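Uncharacterized protein (Novosphingobium aromaticivorans, PDB 2RFR) is of unknown function but adopts an NTF2-like, cystatin-like fold with a SnoaL-like domain, a scaffold that in relatives often houses a ligand pocket or active site. Local coordinates at residues A[16-28]-A[123-137]. Numbering follows the deposited sequence. Where two conformers were deposited one is given.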
loop_
_atom_site.group_PDB
_atom_site.type_symbol
_atom_site.label_atom_id
_atom_site.label_comp_id
_atom_site.label_asym_id
_atom_site.label_seq_id
_atom_site.Cartn_x
_atom_site.Cartn_y
_atom_site.Cartn_z
ATOM N N GLU A 16 -5.896 9.392 -14.068
ATOM C CA GLU A 16 -5.380 10.533 -13.316
ATOM C C GLU A 16 -6.168 10.796 -12.055
ATOM O O GLU A 16 -5.612 11.117 -11.018
ATOM C CB GLU A 16 -5.311 11.791 -14.198
ATOM C CG GLU A 16 -4.258 11.679 -15.291
ATOM C CD GLU A 16 -4.375 12.793 -16.311
ATOM O OE1 GLU A 16 -5.476 13.283 -16.594
ATOM O OE2 GLU A 16 -3.351 13.215 -16.893
ATOM N N ASP A 17 -7.468 10.697 -12.148
ATOM C CA ASP A 17 -8.359 10.902 -10.998
ATOM C C ASP A 17 -8.005 9.893 -9.903
ATOM O O ASP A 17 -7.837 10.261 -8.739
ATOM C CB ASP A 17 -9.825 10.702 -11.431
ATOM C CG ASP A 17 -10.381 11.810 -12.279
ATOM O OD1 ASP A 17 -9.858 12.929 -12.290
ATOM O OD2 ASP A 17 -11.439 11.513 -12.872
ATOM N N ARG A 18 -7.888 8.616 -10.266
ATOM C CA ARG A 18 -7.614 7.577 -9.303
ATOM C C ARG A 18 -6.247 7.769 -8.685
ATOM O O ARG A 18 -6.083 7.585 -7.473
ATOM C CB ARG A 18 -7.698 6.228 -9.989
ATOM C CG ARG A 18 -9.113 5.870 -10.424
ATOM C CD ARG A 18 -9.165 4.566 -11.254
ATOM N NE ARG A 18 -8.706 3.457 -10.453
ATOM C CZ ARG A 18 -9.455 2.860 -9.519
ATOM N NH1 ARG A 18 -10.708 3.177 -9.391
ATOM N NH2 ARG A 18 -8.964 1.889 -8.784
ATOM N N GLU A 19 -5.263 8.162 -9.473
ATOM C CA GLU A 19 -3.929 8.340 -8.957
ATOM C C GLU A 19 -3.883 9.551 -8.017
ATOM O O GLU A 19 -3.158 9.541 -7.000
ATOM C CB GLU A 19 -2.931 8.373 -10.130
ATOM C CG GLU A 19 -1.539 8.762 -9.806
ATOM C CD GLU A 19 -0.860 7.803 -8.954
ATOM O OE1 GLU A 19 -1.294 6.666 -8.843
ATOM O OE2 GLU A 19 0.191 8.209 -8.461
ATOM N N GLU A 20 -4.628 10.609 -8.319
ATOM C CA GLU A 20 -4.703 11.778 -7.440
ATOM C C GLU A 20 -5.329 11.443 -6.121
ATOM O O GLU A 20 -4.833 11.896 -5.082
ATOM C CB GLU A 20 -5.499 12.897 -8.092
ATOM C CG GLU A 20 -4.926 14.212 -8.181
ATOM C CD GLU A 20 -5.815 15.257 -8.839
ATOM O OE1 GLU A 20 -6.071 15.205 -10.061
ATOM O OE2 GLU A 20 -6.243 16.109 -8.063
ATOM N N ILE A 21 -6.385 10.678 -6.157
ATOM C CA ILE A 21 -7.080 10.286 -4.923
ATOM C C ILE A 21 -6.139 9.394 -4.078
ATOM O O ILE A 21 -6.029 9.596 -2.868
ATOM C CB ILE A 21 -8.383 9.601 -5.270
ATOM C CG1 ILE A 21 -9.356 10.605 -5.855
ATOM C CG2 ILE A 21 -8.975 8.878 -4.028
ATOM C CD1 ILE A 21 -10.501 9.988 -6.663
ATOM N N ARG A 22 -5.466 8.437 -4.705
ATOM C CA ARG A 22 -4.522 7.602 -3.971
ATOM C C ARG A 22 -3.403 8.418 -3.358
ATOM O O ARG A 22 -2.929 8.128 -2.240
ATOM C CB ARG A 22 -4.017 6.481 -4.877
ATOM C CG ARG A 22 -5.111 5.426 -5.118
ATOM C CD ARG A 22 -4.551 4.248 -5.827
ATOM N NE ARG A 22 -5.440 3.090 -5.603
ATOM C CZ ARG A 22 -6.325 2.683 -6.485
ATOM N NH1 ARG A 22 -6.431 3.312 -7.657
ATOM N NH2 ARG A 22 -7.107 1.636 -6.257
ATOM N N GLU A 23 -2.922 9.434 -4.078
ATOM C CA GLU A 23 -1.879 10.322 -3.577
ATOM C C GLU A 23 -2.359 11.108 -2.376
ATOM O O GLU A 23 -1.606 11.227 -1.390
ATOM C CB GLU A 23 -1.322 11.190 -4.752
ATOM C CG GLU A 23 -0.290 12.155 -4.421
ATOM C CD GLU A 23 1.070 11.579 -4.065
ATOM O OE1 GLU A 23 1.579 10.492 -4.548
ATOM O OE2 GLU A 23 1.739 12.386 -3.434
ATOM N N LEU A 24 -3.602 11.604 -2.345
ATOM C CA LEU A 24 -4.127 12.266 -1.148
ATOM C C LEU A 24 -4.051 11.352 0.049
ATOM O O LEU A 24 -3.624 11.756 1.130
ATOM C CB LEU A 24 -5.609 12.695 -1.322
ATOM C CG LEU A 24 -5.994 13.833 -2.242
ATOM C CD1 LEU A 24 -7.505 13.939 -2.334
ATOM C CD2 LEU A 24 -5.381 15.186 -1.711
ATOM N N ILE A 25 -4.541 10.138 -0.107
ATOM C CA ILE A 25 -4.575 9.204 0.977
ATOM C C ILE A 25 -3.149 8.850 1.446
ATOM O O ILE A 25 -2.891 8.830 2.660
ATOM C CB ILE A 25 -5.370 7.931 0.611
ATOM C CG1 ILE A 25 -6.785 8.308 0.193
ATOM C CG2 ILE A 25 -5.359 6.903 1.781
ATOM C CD1 ILE A 25 -7.574 7.103 -0.395
ATOM N N ALA A 26 -2.226 8.675 0.511
ATOM C CA ALA A 26 -0.822 8.326 0.833
ATOM C C ALA A 26 -0.109 9.488 1.518
ATOM O O ALA A 26 0.876 9.239 2.218
ATOM C CB ALA A 26 -0.107 7.903 -0.411
ATOM N N ARG A 27 -0.546 10.741 1.317
ATOM C CA ARG A 27 0.070 11.858 1.992
ATOM C C ARG A 27 -0.377 12.037 3.427
ATOM O O ARG A 27 0.334 12.688 4.181
ATOM C CB ARG A 27 -0.268 13.161 1.218
ATOM C CG ARG A 27 0.500 13.286 -0.085
ATOM C CD ARG A 27 0.019 14.559 -0.856
ATOM N NE ARG A 27 0.679 14.595 -2.146
ATOM N N TYR A 28 -1.533 11.496 3.820
ATOM C CA TYR A 28 -2.064 11.738 5.132
ATOM C C TYR A 28 -1.047 11.348 6.205
ATOM O O TYR A 28 -0.759 12.141 7.117
ATOM C CB TYR A 28 -3.404 10.980 5.324
ATOM C CG TYR A 28 -3.914 11.229 6.715
ATOM C CD1 TYR A 28 -4.732 12.295 6.995
ATOM C CD2 TYR A 28 -3.534 10.397 7.800
ATOM C CE1 TYR A 28 -5.105 12.582 8.309
ATOM C CE2 TYR A 28 -3.896 10.737 9.102
ATOM C CZ TYR A 28 -4.670 11.821 9.335
ATOM O OH TYR A 28 -5.060 12.218 10.591
ATOM N N TRP A 123 -13.506 7.027 2.979
ATOM C CA TRP A 123 -13.231 8.402 2.560
ATOM C C TRP A 123 -14.137 8.748 1.400
ATOM O O TRP A 123 -14.375 7.912 0.537
ATOM C CB TRP A 123 -11.821 8.508 2.054
ATOM C CG TRP A 123 -10.664 8.265 2.942
ATOM C CD1 TRP A 123 -10.218 7.063 3.410
ATOM C CD2 TRP A 123 -9.700 9.237 3.362
ATOM N NE1 TRP A 123 -9.063 7.247 4.096
ATOM C CE2 TRP A 123 -8.682 8.554 4.053
ATOM C CE3 TRP A 123 -9.591 10.601 3.217
ATOM C CZ2 TRP A 123 -7.597 9.205 4.588
ATOM C CZ3 TRP A 123 -8.486 11.249 3.724
ATOM C CH2 TRP A 123 -7.490 10.547 4.368
ATOM N N THR A 124 -14.607 9.969 1.355
ATOM C CA THR A 124 -15.259 10.547 0.195
ATOM C C THR A 124 -14.468 11.723 -0.291
ATOM O O THR A 124 -13.790 12.401 0.486
ATOM C CB THR A 124 -16.671 10.915 0.476
ATOM O OG1 THR A 124 -16.698 11.931 1.451
ATOM C CG2 THR A 124 -17.541 9.754 0.914
ATOM N N PHE A 125 -14.567 11.986 -1.602
ATOM C CA PHE A 125 -13.784 13.022 -2.268
ATOM C C PHE A 125 -14.655 13.754 -3.262
ATOM O O PHE A 125 -15.644 13.226 -3.766
ATOM C CB PHE A 125 -12.596 12.415 -3.021
ATOM C CG PHE A 125 -11.689 11.563 -2.199
ATOM C CD1 PHE A 125 -11.977 10.260 -2.018
ATOM C CD2 PHE A 125 -10.597 12.078 -1.555
ATOM C CE1 PHE A 125 -11.163 9.456 -1.235
ATOM C CE2 PHE A 125 -9.762 11.290 -0.743
ATOM C CZ PHE A 125 -10.087 9.969 -0.572
ATOM N N ARG A 126 -14.196 14.940 -3.629
ATOM C CA ARG A 126 -14.791 15.622 -4.772
ATOM C C ARG A 126 -13.761 16.368 -5.561
ATOM O O ARG A 126 -12.739 16.779 -5.075
ATOM C CB ARG A 126 -15.950 16.469 -4.365
ATOM C CG ARG A 126 -15.640 17.692 -3.707
ATOM C CD ARG A 126 -16.942 18.551 -3.737
ATOM N NE ARG A 126 -16.672 19.754 -3.027
ATOM C CZ ARG A 126 -17.068 20.061 -1.790
ATOM N NH1 ARG A 126 -17.862 19.268 -1.069
ATOM N NH2 ARG A 126 -16.685 21.233 -1.315
ATOM N N ARG A 127 -14.081 16.532 -6.832
ATOM C CA ARG A 127 -13.220 17.260 -7.743
ATOM C C ARG A 127 -13.452 18.721 -7.487
ATOM O O ARG A 127 -14.549 19.177 -7.649
ATOM C CB ARG A 127 -13.597 16.909 -9.193
ATOM C CG ARG A 127 -12.593 17.435 -10.218
ATOM C CD ARG A 127 -13.198 17.343 -11.649
ATOM N NE ARG A 127 -13.668 15.987 -11.972
ATOM C CZ ARG A 127 -12.843 14.982 -12.317
ATOM N NH1 ARG A 127 -11.514 15.155 -12.477
ATOM N NH2 ARG A 127 -13.345 13.782 -12.575
ATOM N N THR A 128 -12.440 19.477 -7.219
ATOM C CA THR A 128 -12.542 20.921 -7.043
ATOM C C THR A 128 -11.748 21.554 -8.145
ATOM O O THR A 128 -10.982 20.889 -8.817
ATOM C CB THR A 128 -11.945 21.375 -5.686
ATOM O OG1 THR A 128 -10.506 21.446 -5.747
ATOM C CG2 THR A 128 -12.420 20.475 -4.517
ATOM N N PRO A 129 -11.875 22.879 -8.306
ATOM C CA PRO A 129 -11.049 23.532 -9.329
ATOM C C PRO A 129 -9.550 23.392 -9.131
ATOM O O PRO A 129 -8.804 23.496 -10.114
ATOM C CB PRO A 129 -11.510 25.001 -9.258
ATOM C CG PRO A 129 -12.900 24.935 -8.761
ATOM C CD PRO A 129 -12.890 23.785 -7.746
ATOM N N ALA A 130 -9.101 23.119 -7.907
ATOM C CA ALA A 130 -7.694 22.968 -7.591
ATOM C C ALA A 130 -7.290 21.476 -7.500
ATOM O O ALA A 130 -6.173 21.174 -7.068
ATOM C CB ALA A 130 -7.400 23.609 -6.285
ATOM N N GLY A 131 -8.186 20.573 -7.886
ATOM C CA GLY A 131 -7.910 19.135 -7.829
ATOM C C GLY A 131 -8.819 18.395 -6.881
ATOM O O GLY A 131 -9.675 18.958 -6.208
ATOM N N TRP A 132 -8.638 17.098 -6.818
ATOM C CA TRP A 132 -9.402 16.289 -5.897
ATOM C C TRP A 132 -9.051 16.663 -4.457
ATOM O O TRP A 132 -7.898 16.883 -4.125
ATOM C CB TRP A 132 -9.114 14.815 -6.153
ATOM C CG TRP A 132 -9.774 14.304 -7.379
ATOM C CD1 TRP A 132 -9.235 14.234 -8.664
ATOM C CD2 TRP A 132 -11.090 13.776 -7.490
ATOM N NE1 TRP A 132 -10.149 13.706 -9.516
ATOM C CE2 TRP A 132 -11.290 13.395 -8.838
ATOM C CE3 TRP A 132 -12.131 13.575 -6.591
ATOM C CZ2 TRP A 132 -12.474 12.835 -9.272
ATOM C CZ3 TRP A 132 -13.309 13.005 -7.015
ATOM C CH2 TRP A 132 -13.484 12.661 -8.354
ATOM N N ARG A 133 -10.086 16.686 -3.615
ATOM C CA ARG A 133 -9.930 16.914 -2.173
ATOM C C ARG A 133 -10.875 16.003 -1.411
ATOM O O ARG A 133 -11.930 15.608 -1.908
ATOM C CB ARG A 133 -10.269 18.378 -1.817
ATOM C CG ARG A 133 -9.362 19.427 -2.388
ATOM C CD ARG A 133 -7.981 19.431 -1.790
ATOM N NE ARG A 133 -7.135 20.488 -2.325
ATOM C CZ ARG A 133 -6.408 20.398 -3.416
ATOM N NH1 ARG A 133 -6.447 19.344 -4.199
ATOM N NH2 ARG A 133 -5.649 21.415 -3.778
ATOM N N ALA A 134 -10.486 15.641 -0.191
ATOM C CA ALA A 134 -11.335 14.887 0.677
ATOM C C ALA A 134 -12.528 15.704 1.157
ATOM O O ALA A 134 -12.412 16.907 1.447
ATOM C CB ALA A 134 -10.521 14.369 1.907
ATOM N N VAL A 135 -13.673 15.061 1.278
ATOM C CA VAL A 135 -14.885 15.678 1.829
ATOM C C VAL A 135 -15.127 15.167 3.227
ATOM O O VAL A 135 -15.190 15.940 4.170
ATOM C CB VAL A 135 -16.079 15.428 0.915
ATOM C CG1 VAL A 135 -17.394 15.953 1.569
ATOM C CG2 VAL A 135 -15.831 16.077 -0.453
ATOM N N ARG A 136 -15.208 13.854 3.407
ATOM C CA ARG A 136 -15.417 13.256 4.722
ATOM C C ARG A 136 -14.545 12.019 4.836
ATOM O O ARG A 136 -14.460 11.189 3.922
ATOM C CB ARG A 136 -16.886 12.886 4.912
ATOM C CG ARG A 136 -17.203 12.347 6.283
ATOM C CD ARG A 136 -18.731 12.296 6.506
ATOM N NE ARG A 136 -19.152 11.640 7.738
ATOM C CZ ARG A 136 -19.382 12.192 8.943
ATOM N NH1 ARG A 136 -19.213 13.453 9.154
ATOM N NH2 ARG A 136 -19.744 11.406 9.954
ATOM N N ARG A 137 -13.927 11.846 6.010
ATOM C CA ARG A 137 -13.268 10.585 6.360
ATOM C C ARG A 137 -13.964 10.094 7.615
ATOM O O ARG A 137 -14.173 10.864 8.548
ATOM C CB ARG A 137 -11.786 10.815 6.669
ATOM C CG ARG A 137 -11.010 9.535 7.044
ATOM C CD ARG A 137 -9.590 9.854 7.368
ATOM N NE ARG A 137 -8.921 8.637 7.850
ATOM C CZ ARG A 137 -7.659 8.631 8.216
ATOM N NH1 ARG A 137 -6.930 9.721 8.195
ATOM N NH2 ARG A 137 -7.131 7.505 8.592
HETATM O O HOH W 1 -5.473 16.247 -5.424
#
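Ile-21 lays its CD1 methyl over the centre of the six-membered ring of Trp-132, 3.9 Å from the centroid, a CH-pi contact. Its other branch, CG2, sits over one face of Phe-125, 3.6 Å from CE1. With CG1 anti to the carbonyl carbon (chi1 -69°), the two branches part to serve both rings. Leu-24 CD1 and Ile-25 CG1 pack on Phe-125 as well. The opposite face of Trp-132 is backed by CB of Arg-127.

Trp-132 NE1 donates to Asp-17 OD1 at 2.9 Å, nearly straight (168°) and from above the carboxylate plane. Arg-127 meets the same carboxylate end-on, NH1 to OD1 at 2.8 Å and NH2 to OD2 at 3.0 Å. Its NE also pairs with Asp-95. Glu-20 OE2 takes the backbone N of Trp-132 at 2.9 Å, and a water joins this oxygen to Trp-132 O.

At the other end, Arg-137 sets NH1 over the centre of the Tyr-28 ring, a cation-pi contact with CZ 4.4 Å from the centroid. Asn-121 holds its NH2. One guanidinium face lies on Trp-123, whose far face meets Ile-25.

The contact seats helix 5-33 on the hairpin of strands 112-128 and 131-141, the helix-on-curved-sheet packing of the NTF2-like fold. An apolar centre lies between two polar ends. Other faces of the helix meet two further subunits through salt bridges. The NE1 bond and the two covered faces fix the indole's orientation. The paired guanidinium, with the indole N-H added on OD1, would probably keep buried Asp-17 ionised.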